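Local coordinates for protein carbohydrate oxidase (Microdochium nivale, PDB 3RJA) that oxidises the C1 hydroxyl of mono-, oligo- and polysaccharides to the lactone with bound FAD, passing the electrons to molecular oxygen to give hydrogen peroxide, at residues 37-43 / 82-88; 42-46 / 89-93; 233-238 / 382-386. One frame throughout, in Å; residues are numbered along the deposited sequence. Where two conformers were deposited one is given.

Contact 1. Residues 37-43 / 82-88; sequences PTAIAQT and GHLMVQL. With ABL ((2R,3R,4R,5R)-4,5-dihydroxy-2-(hydroxymethyl)-6-oxopiperidin-3-yl beta-D-glucopyranoside), chain H.
I40 turns CG2 anti to its backbone N, with CG1 beside that N (chi1 -49°). M85 runs extended from its own N, then bends at the thioether (chi3 73°). The bend brings CE of M85 back to CD1 of I40 at 3.8 Å, with CG2 of I40 almost as close. The two side chains lie side by side and point the same way. They stand on neighbouring parallel strands, 39-42 and 84-87, in the three-stranded parallel sheet of the FAD-binding domain. Strand 84-87 is the middle strand, with 63-66 on its other side. The sequence between the two strands contains helix 46-58, and T43, L84 and L88 all touch that helix.

The backbone bonds alternate as expected for parallel strands. M85 N reaches A39 O at 3.0 Å, and A41 N reaches M85 O at 2.9 Å. Q87 N then gives to A41 O, and T43 N to Q87 O. Before the strand, T38 N meets H83 O from above the carbonyl plane, at a bent N-H...O angle of 135°. P37 packs its CB against CB of M85 there.

On the face of I40 and M85, CB of Q87 touches CG2 of I40 at 3.5 Å. The Q87 amide is held by K66 and D89. V86 lies on the other face, and its CG1 touches CG2 of T43. L88 also touches the FAD. Past the last strand bond, one water donates to both T43 O (2.8 Å) and Q87 O (2.7 Å).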
loop_
_atom_site.group_PDB
_atom_site.type_symbol
_atom_site.label_atom_id
_atom_site.label_comp_id
_atom_site.label_asym_id
_atom_site.label_seq_id
_atom_site.Cartn_x
_atom_site.Cartn_y
_atom_site.Cartn_z
ATOM N N PRO A 37 15.908 -7.143 15.364
ATOM C CA PRO A 37 15.520 -6.152 16.379
ATOM C C PRO A 37 16.255 -6.450 17.675
ATOM O O PRO A 37 16.675 -7.594 17.893
ATOM C CB PRO A 37 14.009 -6.362 16.560
ATOM C CG PRO A 37 13.588 -7.265 15.465
ATOM C CD PRO A 37 14.803 -8.033 14.986
ATOM N N THR A 38 16.466 -5.442 18.517
ATOM C CA THR A 38 17.038 -5.771 19.814
ATOM C C THR A 38 16.082 -6.645 20.654
ATOM O O THR A 38 16.530 -7.499 21.431
ATOM C CB THR A 38 17.513 -4.548 20.606
ATOM O OG1 THR A 38 18.159 -5.017 21.784
ATOM C CG2 THR A 38 16.358 -3.612 20.980
ATOM N N ALA A 39 14.776 -6.413 20.484
ATOM C CA ALA A 39 13.759 -7.205 21.141
ATOM C C ALA A 39 12.445 -7.064 20.400
ATOM O O ALA A 39 12.227 -6.057 19.738
ATOM C CB ALA A 39 13.595 -6.759 22.638
ATOM N N ILE A 40 11.574 -8.074 20.522
ATOM C CA ILE A 40 10.245 -8.017 19.944
ATOM C C ILE A 40 9.177 -8.058 21.046
ATOM O O ILE A 40 9.064 -9.064 21.757
ATOM C CB ILE A 40 10.004 -9.157 18.956
ATOM C CG1 ILE A 40 11.161 -9.278 17.938
ATOM C CG2 ILE A 40 8.653 -8.956 18.214
ATOM C CD1 ILE A 40 10.923 -10.427 16.895
ATOM N N ALA A 41 8.411 -6.956 21.170
ATOM C CA ALA A 41 7.260 -6.841 22.072
ATOM C C ALA A 41 6.006 -7.270 21.305
ATOM O O ALA A 41 5.576 -6.578 20.363
ATOM C CB ALA A 41 7.089 -5.415 22.562
ATOM N N GLN A 42 5.441 -8.413 21.687
ATOM C CA GLN A 42 4.273 -8.957 20.993
ATOM C C GLN A 42 3.035 -8.473 21.767
ATOM O O GLN A 42 2.574 -9.143 22.714
ATOM C CB GLN A 42 4.338 -10.480 20.954
ATOM C CG GLN A 42 3.335 -11.128 19.986
ATOM C CD GLN A 42 3.248 -12.635 20.160
ATOM O OE1 GLN A 42 3.887 -13.410 19.416
ATOM N NE2 GLN A 42 2.462 -13.061 21.125
ATOM N N THR A 43 2.532 -7.297 21.391
ATOM C CA THR A 43 1.562 -6.586 22.224
ATOM C C THR A 43 0.150 -7.145 22.114
ATOM O O THR A 43 -0.247 -7.602 21.050
ATOM C CB THR A 43 1.518 -5.077 21.882
ATOM O OG1 THR A 43 1.219 -4.890 20.487
ATOM C CG2 THR A 43 2.855 -4.399 22.236
ATOM N N GLY A 82 18.497 -3.525 15.441
ATOM C CA GLY A 82 18.599 -2.934 16.790
ATOM C C GLY A 82 17.469 -2.065 17.327
ATOM O O GLY A 82 17.618 -1.392 18.384
ATOM N N HIS A 83 16.335 -2.043 16.627
ATOM C CA HIS A 83 15.189 -1.293 17.136
ATOM C C HIS A 83 14.416 -2.198 18.075
ATOM O O HIS A 83 14.505 -3.440 18.004
ATOM C CB HIS A 83 14.236 -0.841 16.003
ATOM C CG HIS A 83 14.784 0.255 15.128
ATOM N ND1 HIS A 83 13.966 1.156 14.476
ATOM C CD2 HIS A 83 16.055 0.578 14.777
ATOM C CE1 HIS A 83 14.710 1.995 13.769
ATOM N NE2 HIS A 83 15.981 1.673 13.936
ATOM N N LEU A 84 13.635 -1.566 18.934
ATOM C CA LEU A 84 12.567 -2.240 19.634
ATOM C C LEU A 84 11.462 -2.424 18.585
ATOM O O LEU A 84 11.017 -1.444 17.963
ATOM C CB LEU A 84 12.058 -1.369 20.803
ATOM C CG LEU A 84 10.881 -1.946 21.605
ATOM C CD1 LEU A 84 11.152 -3.390 22.011
ATOM C CD2 LEU A 84 10.663 -1.087 22.881
ATOM N N MET A 85 11.061 -3.667 18.339
ATOM C CA MET A 85 9.994 -3.892 17.362
ATOM C C MET A 85 8.710 -4.196 18.127
ATOM O O MET A 85 8.663 -5.110 18.952
ATOM C CB MET A 85 10.344 -5.014 16.344
ATOM C CG MET A 85 9.366 -5.073 15.133
ATOM S SD MET A 85 9.832 -6.233 13.822
ATOM C CE MET A 85 9.479 -7.817 14.602
ATOM N N VAL A 86 7.687 -3.394 17.859
ATOM C CA VAL A 86 6.358 -3.579 18.430
ATOM C C VAL A 86 5.568 -4.390 17.429
ATOM O O VAL A 86 5.109 -3.848 16.401
ATOM C CB VAL A 86 5.668 -2.231 18.707
ATOM C CG1 VAL A 86 4.243 -2.418 19.244
ATOM C CG2 VAL A 86 6.515 -1.366 19.670
ATOM N N GLN A 87 5.457 -5.699 17.718
ATOM C CA GLN A 87 4.845 -6.680 16.817
ATOM C C GLN A 87 3.324 -6.682 17.089
ATOM O O GLN A 87 2.903 -7.046 18.186
ATOM C CB GLN A 87 5.428 -8.065 17.100
ATOM C CG GLN A 87 4.782 -9.199 16.337
ATOM C CD GLN A 87 4.884 -9.001 14.818
ATOM O OE1 GLN A 87 5.825 -8.377 14.328
ATOM N NE2 GLN A 87 3.924 -9.533 14.086
ATOM N N LEU A 88 2.525 -6.250 16.104
ATOM C CA LEU A 88 1.108 -5.939 16.353
ATOM C C LEU A 88 0.130 -7.024 15.907
ATOM O O LEU A 88 -1.065 -6.964 16.233
ATOM C CB LEU A 88 0.719 -4.603 15.686
ATOM C CG LEU A 88 1.409 -3.329 16.178
ATOM C CD1 LEU A 88 1.097 -2.103 15.264
ATOM C CD2 LEU A 88 1.041 -3.008 17.648
HETATM C C1A ABL H . 7.397 -16.116 22.289
HETATM O O1A ABL H . 8.397 -16.066 21.535
HETATM C C2A ABL H . 7.058 -17.373 23.092
HETATM O O2A ABL H . 7.590 -18.479 22.367
HETATM C C3A ABL H . 5.535 -17.565 23.190
HETATM O O3A ABL H . 5.282 -18.684 24.059
HETATM C C4A ABL H . 4.893 -16.336 23.769
HETATM O O1 ABL H . 3.466 -16.510 23.856
HETATM C C5A ABL H . 5.120 -15.227 22.707
HETATM N N5 ABL H . 6.557 -15.065 22.423
HETATM C C6A ABL H . 4.616 -13.869 23.249
HETATM O O6A ABL H . 4.848 -13.772 24.642
HETATM C C1 ABL H . 2.773 -16.526 25.129
HETATM C C2 ABL H . 1.262 -16.675 24.868
HETATM O O2 ABL H . 0.780 -15.589 24.070
HETATM C C3 ABL H . 0.496 -16.717 26.184
HETATM O O3 ABL H . -0.843 -17.060 25.880
HETATM C C4 ABL H . 1.152 -17.732 27.172
HETATM O O4 ABL H . 0.567 -17.601 28.460
HETATM C C5 ABL H . 2.663 -17.496 27.274
HETATM O O5 ABL H . 3.196 -17.595 25.944
HETATM C C6 ABL H . 3.392 -18.417 28.262
HETATM O O6 ABL H . 3.225 -19.792 28.036
HETATM O O HOH W 1 0.614 -8.459 18.578
#

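Contact 2. Residues 42-46 / 89-93; sequences QTQTT and DRMID. With ABL ((2R,3R,4R,5R)-4,5-dihydroxy-2-(hydroxymethyl)-6-oxopiperidin-3-yl beta-D-glucopyranoside), chain H; TRS (2-amino-2-hydroxymethyl-propane-1,3-diol), chain I.
M91 and R90 bury the most surface here, and Q42 follows with Q44 close behind. M91 packs against the backbone of 43-45. Its CG comes to T43 O at 3.2 Å, and its SD lies 3.2 Å from OG1 of T43. The M91 side chain runs extended past CG and turns at the thioether (chi3 75°), which carries CE to Q44 O and the carbonyl carbon of T45. The two loops thus meet by close packing of a thioether on backbone, with no clear direct hydrogen bond between them.

R90 has two conformers, and its detail is less certain for that. In the one described here it crosses beside Q42. Its CG packs on the Q42 side chain, and the Q42 amide group lies over one face of the guanidinium. The two planes are 36° apart. At the guanidinium edge, NH1 meets OD1 of D89 in plane at 2.7 Å, on the syn side of the carboxylate. D21 and D25 add salt bridges to R90, so its charge sits among several acids. Q42 also lines the pocket of one bound substrate analogue.

The water on T43 O also accepts from R90 N at 3.0 Å. A Tris molecule, probably from the crystallisation liquor, makes another link. Its N gives to OE1 of Q44 at 2.6 Å and to R90 O at 3.0 Å.

Both loops belong to the FAD-binding domain. Segment 42-46 leads from strand 39-42 into helix 46-58, where T45 is the N-cap and its OG1 accepts from H48 N. Segment 89-93 joins strand 84-87 to strand 94-98. M91 touches I49 of helix 46-58, and R90 touches R24 of helix 20-25.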
loop_
_atom_site.group_PDB
_atom_site.type_symbol
_atom_site.label_atom_id
_atom_site.label_comp_id
_atom_site.label_asym_id
_atom_site.label_seq_id
_atom_site.Cartn_x
_atom_site.Cartn_y
_atom_site.Cartn_z
ATOM N N GLN A 42 5.441 -8.413 21.687
ATOM C CA GLN A 42 4.273 -8.957 20.993
ATOM C C GLN A 42 3.035 -8.473 21.767
ATOM O O GLN A 42 2.574 -9.143 22.714
ATOM C CB GLN A 42 4.338 -10.480 20.954
ATOM C CG GLN A 42 3.335 -11.128 19.986
ATOM C CD GLN A 42 3.248 -12.635 20.160
ATOM O OE1 GLN A 42 3.887 -13.410 19.416
ATOM N NE2 GLN A 42 2.462 -13.061 21.125
ATOM N N THR A 43 2.532 -7.297 21.391
ATOM C CA THR A 43 1.562 -6.586 22.224
ATOM C C THR A 43 0.150 -7.145 22.114
ATOM O O THR A 43 -0.247 -7.602 21.050
ATOM C CB THR A 43 1.518 -5.077 21.882
ATOM O OG1 THR A 43 1.219 -4.890 20.487
ATOM C CG2 THR A 43 2.855 -4.399 22.236
ATOM N N GLN A 44 -0.623 -7.031 23.188
ATOM C CA GLN A 44 -2.017 -7.463 23.199
ATOM C C GLN A 44 -2.985 -6.290 23.407
ATOM O O GLN A 44 -4.158 -6.369 23.040
ATOM C CB GLN A 44 -2.239 -8.538 24.298
ATOM C CG GLN A 44 -1.557 -9.875 23.989
ATOM C CD GLN A 44 -2.233 -10.659 22.835
ATOM O OE1 GLN A 44 -3.404 -10.422 22.507
ATOM N NE2 GLN A 44 -1.492 -11.579 22.217
ATOM N N THR A 45 -2.505 -5.198 23.985
ATOM C CA THR A 45 -3.372 -4.069 24.332
ATOM C C THR A 45 -2.703 -2.729 24.000
ATOM O O THR A 45 -1.478 -2.675 23.777
ATOM C CB THR A 45 -3.616 -4.021 25.851
ATOM O OG1 THR A 45 -2.368 -3.733 26.510
ATOM C CG2 THR A 45 -4.220 -5.358 26.391
ATOM N N THR A 46 -3.490 -1.647 24.032
ATOM C CA THR A 46 -2.959 -0.303 23.853
ATOM C C THR A 46 -1.895 0.012 24.913
ATOM O O THR A 46 -0.822 0.573 24.595
ATOM C CB THR A 46 -4.085 0.751 23.841
ATOM O OG1 THR A 46 -5.002 0.423 22.783
ATOM C CG2 THR A 46 -3.520 2.179 23.582
ATOM N N ASP A 89 0.632 -8.011 15.172
ATOM C CA ASP A 89 -0.231 -8.894 14.406
ATOM C C ASP A 89 -1.091 -9.906 15.206
ATOM O O ASP A 89 -1.820 -10.715 14.598
ATOM C CB ASP A 89 0.562 -9.562 13.263
ATOM C CG ASP A 89 1.155 -10.912 13.658
ATOM O OD1 ASP A 89 1.557 -11.077 14.827
ATOM O OD2 ASP A 89 1.236 -11.802 12.774
ATOM N N ARG A 90 -1.037 -9.881 16.540
ATOM C CA ARG A 90 -1.952 -10.708 17.341
ATOM C C ARG A 90 -3.137 -9.853 17.796
ATOM O O ARG A 90 -4.076 -10.359 18.398
ATOM C CB ARG A 90 -1.262 -11.340 18.565
ATOM C CG ARG A 90 -0.035 -12.202 18.283
ATOM C CD ARG A 90 -0.294 -13.288 17.226
ATOM N NE ARG A 90 0.663 -14.382 17.360
ATOM C CZ ARG A 90 1.902 -14.345 16.877
ATOM N NH1 ARG A 90 2.330 -13.272 16.222
ATOM N NH2 ARG A 90 2.714 -15.379 17.045
ATOM N N MET A 91 -3.074 -8.547 17.514
ATOM C CA MET A 91 -4.180 -7.630 17.827
ATOM C C MET A 91 -5.031 -7.457 16.556
ATOM O O MET A 91 -4.775 -6.577 15.715
ATOM C CB MET A 91 -3.664 -6.280 18.330
ATOM C CG MET A 91 -2.787 -6.364 19.599
ATOM S SD MET A 91 -1.939 -4.798 19.877
ATOM C CE MET A 91 -3.348 -3.860 20.473
ATOM N N ILE A 92 -6.041 -8.302 16.421
ATOM C CA ILE A 92 -6.683 -8.494 15.135
ATOM C C ILE A 92 -8.174 -8.184 15.102
ATOM O O ILE A 92 -8.809 -8.374 14.073
ATOM C CB ILE A 92 -6.481 -9.987 14.645
ATOM C CG1 ILE A 92 -7.112 -10.976 15.634
ATOM C CG2 ILE A 92 -5.000 -10.283 14.406
ATOM C CD1 ILE A 92 -7.220 -12.432 15.075
ATOM N N ASP A 93 -8.747 -7.745 16.215
ATOM C CA ASP A 93 -10.212 -7.663 16.289
ATOM C C ASP A 93 -10.807 -6.403 15.692
ATOM O O ASP A 93 -10.235 -5.315 15.818
ATOM C CB ASP A 93 -10.652 -7.709 17.743
ATOM C CG ASP A 93 -10.311 -9.036 18.404
ATOM O OD1 ASP A 93 -10.131 -10.045 17.693
ATOM O OD2 ASP A 93 -10.214 -9.055 19.635
HETATM C C1A ABL H . 7.397 -16.116 22.289
HETATM O O1A ABL H . 8.397 -16.066 21.535
HETATM C C2A ABL H . 7.058 -17.373 23.092
HETATM O O2A ABL H . 7.590 -18.479 22.367
HETATM C C3A ABL H . 5.535 -17.565 23.190
HETATM O O3A ABL H . 5.282 -18.684 24.059
HETATM C C4A ABL H . 4.893 -16.336 23.769
HETATM O O1 ABL H . 3.466 -16.510 23.856
HETATM C C5A ABL H . 5.120 -15.227 22.707
HETATM N N5 ABL H . 6.557 -15.065 22.423
HETATM C C6A ABL H . 4.616 -13.869 23.249
HETATM O O6A ABL H . 4.848 -13.772 24.642
HETATM C C1 ABL H . 2.773 -16.526 25.129
HETATM C C2 ABL H . 1.262 -16.675 24.868
HETATM O O2 ABL H . 0.780 -15.589 24.070
HETATM C C3 ABL H . 0.496 -16.717 26.184
HETATM O O3 ABL H . -0.843 -17.060 25.880
HETATM C C4 ABL H . 1.152 -17.732 27.172
HETATM O O4 ABL H . 0.567 -17.601 28.460
HETATM C C5 ABL H . 2.663 -17.496 27.274
HETATM O O5 ABL H . 3.196 -17.595 25.944
HETATM C C6 ABL H . 3.392 -18.417 28.262
HETATM O O6 ABL H . 3.225 -19.792 28.036
HETATM C C TRS I . -6.879 -9.968 21.403
HETATM C C1 TRS I . -6.613 -8.858 22.388
HETATM C C2 TRS I . -7.461 -9.132 20.273
HETATM C C3 TRS I . -7.661 -11.190 21.871
HETATM N N TRS I . -5.561 -10.458 20.979
HETATM O O1 TRS I . -5.811 -7.897 21.713
HETATM O O2 TRS I . -6.949 -9.545 19.022
HETATM O O3 TRS I . -7.298 -12.324 21.098
HETATM O O HOH W 1 0.614 -8.459 18.578
#

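Contact 3. Residues 233-238 / 382-386; sequences VEDYAR and KLWLI. With ZN (zinc ion), chain F.
OE1 of E234 accepts from NE1 of W384 at 2.8 Å and also from the backbone N of I329. The indole N-H points almost straight at it (162°). The oxygen lies near the ring plane, at the edge of W384, while the donor stands above the carboxylate plane. The carboxylate and the ring are turned 64° apart. OE2 of E234 is bound as well: NH2 of R238 reaches it at 2.8 Å in a salt bridge, and S328 gives a hydrogen bond. These bonds hold the buried carboxylate at both oxygens and fix its rotation. With an arginine so near, it is probably ionised.

E234 and R238 are one turn apart on helix 223-239. This helix packs on the eight-stranded antiparallel sheet at the start of strand 384-392. L383 and W384 both face L326 of the neighbouring strand, a classic beta bulge.

L383 lies between the R238 guanidinium and the W384 ring. With CG anti to the backbone N (chi1 -172°), both methyls reach the helix. CD1 sits over the centre of the R238 guanidinium, 3.6 Å from CZ. CD2 rests on CB of A237 at 4.0 Å and lies over the rim of one face of W384. At the indole edge, CH2 touches CG1 of V233 at 3.8 Å. Facing away from the strand, OD2 of D235 binds a zinc ion at 2.0 Å, together with E231.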
loop_
_atom_site.group_PDB
_atom_site.type_symbol
_atom_site.label_atom_id
_atom_site.label_comp_id
_atom_site.label_asym_id
_atom_site.label_seq_id
_atom_site.Cartn_x
_atom_site.Cartn_y
_atom_site.Cartn_z
ATOM N N VAL A 233 -5.820 4.018 -23.353
ATOM C CA VAL A 233 -6.277 3.762 -21.982
ATOM C C VAL A 233 -6.193 5.057 -21.175
ATOM O O VAL A 233 -7.096 5.346 -20.396
ATOM C CB VAL A 233 -5.502 2.614 -21.312
ATOM C CG1 VAL A 233 -5.964 2.421 -19.833
ATOM C CG2 VAL A 233 -5.663 1.296 -22.131
ATOM N N GLU A 234 -5.160 5.877 -21.401
ATOM C CA GLU A 234 -5.073 7.114 -20.630
ATOM C C GLU A 234 -6.237 8.037 -20.960
ATOM O O GLU A 234 -6.795 8.686 -20.042
ATOM C CB GLU A 234 -3.743 7.853 -20.777
ATOM C CG GLU A 234 -3.787 9.190 -19.986
ATOM C CD GLU A 234 -2.436 9.865 -19.814
ATOM O OE1 GLU A 234 -1.424 9.126 -19.620
ATOM O OE2 GLU A 234 -2.378 11.141 -19.854
ATOM N N ASP A 235 -6.622 8.074 -22.246
ATOM C CA ASP A 235 -7.747 8.909 -22.690
ATOM C C ASP A 235 -9.024 8.514 -21.969
ATOM O O ASP A 235 -9.761 9.369 -21.446
ATOM C CB ASP A 235 -8.002 8.784 -24.219
ATOM C CG ASP A 235 -6.905 9.415 -25.061
ATOM O OD1 ASP A 235 -6.181 10.295 -24.556
ATOM O OD2 ASP A 235 -6.776 9.038 -26.248
ATOM N N TYR A 236 -9.306 7.214 -22.005
ATOM C CA TYR A 236 -10.512 6.677 -21.401
ATOM C C TYR A 236 -10.474 6.965 -19.891
ATOM O O TYR A 236 -11.466 7.414 -19.299
ATOM C CB TYR A 236 -10.613 5.172 -21.699
ATOM C CG TYR A 236 -11.797 4.497 -21.044
ATOM C CD1 TYR A 236 -13.097 4.611 -21.585
ATOM C CD2 TYR A 236 -11.625 3.707 -19.906
ATOM C CE1 TYR A 236 -14.196 3.965 -20.977
ATOM C CE2 TYR A 236 -12.702 3.042 -19.313
ATOM C CZ TYR A 236 -13.982 3.175 -19.844
ATOM O OH TYR A 236 -15.039 2.545 -19.214
ATOM N N ALA A 237 -9.314 6.744 -19.278
ATOM C CA ALA A 237 -9.153 7.000 -17.844
ATOM C C ALA A 237 -9.429 8.485 -17.538
ATOM O O ALA A 237 -10.234 8.817 -16.650
ATOM C CB ALA A 237 -7.740 6.595 -17.383
ATOM N N ARG A 238 -8.792 9.378 -18.293
ATOM C CA ARG A 238 -8.842 10.787 -17.930
ATOM C C ARG A 238 -10.241 11.360 -18.108
ATOM O O ARG A 238 -10.752 12.038 -17.221
ATOM C CB ARG A 238 -7.819 11.598 -18.725
ATOM C CG ARG A 238 -7.783 13.067 -18.345
ATOM C CD ARG A 238 -6.674 13.796 -19.080
ATOM N NE ARG A 238 -5.342 13.199 -18.925
ATOM C CZ ARG A 238 -4.615 13.248 -17.798
ATOM N NH1 ARG A 238 -5.094 13.826 -16.705
ATOM N NH2 ARG A 238 -3.404 12.716 -17.758
ATOM N N LYS A 382 -2.438 12.793 -9.550
ATOM C CA LYS A 382 -1.774 11.773 -10.402
ATOM C C LYS A 382 -2.783 10.791 -10.954
ATOM O O LYS A 382 -3.546 10.183 -10.196
ATOM C CB LYS A 382 -0.681 10.999 -9.644
ATOM C CG LYS A 382 0.324 11.881 -8.848
ATOM C CD LYS A 382 1.013 12.952 -9.752
ATOM C CE LYS A 382 2.305 13.515 -9.152
ATOM N NZ LYS A 382 2.045 14.360 -7.961
ATOM N N LEU A 383 -2.769 10.627 -12.273
ATOM C CA LEU A 383 -3.666 9.732 -12.959
ATOM C C LEU A 383 -3.212 8.283 -12.815
ATOM O O LEU A 383 -4.043 7.381 -12.566
ATOM C CB LEU A 383 -3.789 10.117 -14.468
ATOM C CG LEU A 383 -4.868 9.326 -15.217
ATOM C CD1 LEU A 383 -5.616 10.185 -16.232
ATOM C CD2 LEU A 383 -4.307 8.076 -15.893
ATOM N N TRP A 384 -1.911 8.055 -13.011
ATOM C CA TRP A 384 -1.338 6.705 -12.962
ATOM C C TRP A 384 -0.627 6.411 -11.637
ATOM O O TRP A 384 0.174 7.215 -11.161
ATOM C CB TRP A 384 -0.263 6.563 -14.056
ATOM C CG TRP A 384 -0.800 6.558 -15.473
ATOM C CD1 TRP A 384 -0.629 7.535 -16.431
ATOM C CD2 TRP A 384 -1.553 5.515 -16.097
ATOM N NE1 TRP A 384 -1.240 7.165 -17.608
ATOM C CE2 TRP A 384 -1.815 5.927 -17.436
ATOM C CE3 TRP A 384 -2.054 4.280 -15.655
ATOM C CZ2 TRP A 384 -2.555 5.144 -18.332
ATOM C CZ3 TRP A 384 -2.784 3.493 -16.557
ATOM C CH2 TRP A 384 -3.032 3.936 -17.878
ATOM N N LEU A 385 -0.887 5.242 -11.080
ATOM C CA LEU A 385 -0.085 4.659 -10.005
ATOM C C LEU A 385 0.578 3.403 -10.621
ATOM O O LEU A 385 -0.108 2.525 -11.147
ATOM C CB LEU A 385 -0.961 4.271 -8.796
ATOM C CG LEU A 385 -0.382 3.233 -7.807
ATOM C CD1 LEU A 385 0.883 3.718 -7.133
ATOM C CD2 LEU A 385 -1.367 2.848 -6.750
ATOM N N ILE A 386 1.900 3.325 -10.550
ATOM C CA ILE A 386 2.620 2.308 -11.305
ATOM C C ILE A 386 3.495 1.522 -10.361
ATOM O O ILE A 386 4.261 2.108 -9.589
ATOM C CB ILE A 386 3.487 2.948 -12.433
ATOM C CG1 ILE A 386 2.590 3.738 -13.408
ATOM C CG2 ILE A 386 4.346 1.888 -13.161
ATOM C CD1 ILE A 386 3.389 4.576 -14.462
HETATM ZN ZN ZN F . -5.464 10.097 -27.319
#

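Contacts 1 and 2 follow one another on the same chain paths. They share Q42 and T43, and one water belongs to both. Contact 1 is buried and regular, held by backbone bonds between parallel strands. Contact 2, where those strands have ended, is partly exposed and uses thioether packing, charged groups and water; a Tris molecule, probably from the liquor, also binds there. Contact 3 lies on the other side of the chain's centre, its centre about 40 Å from that of contact 1. It too is buried, but joins a helix to an antiparallel sheet mainly through side chains. Contacts 1 and 2 both reach the same substrate analogue through Q42; contact 3 carries a zinc ligand.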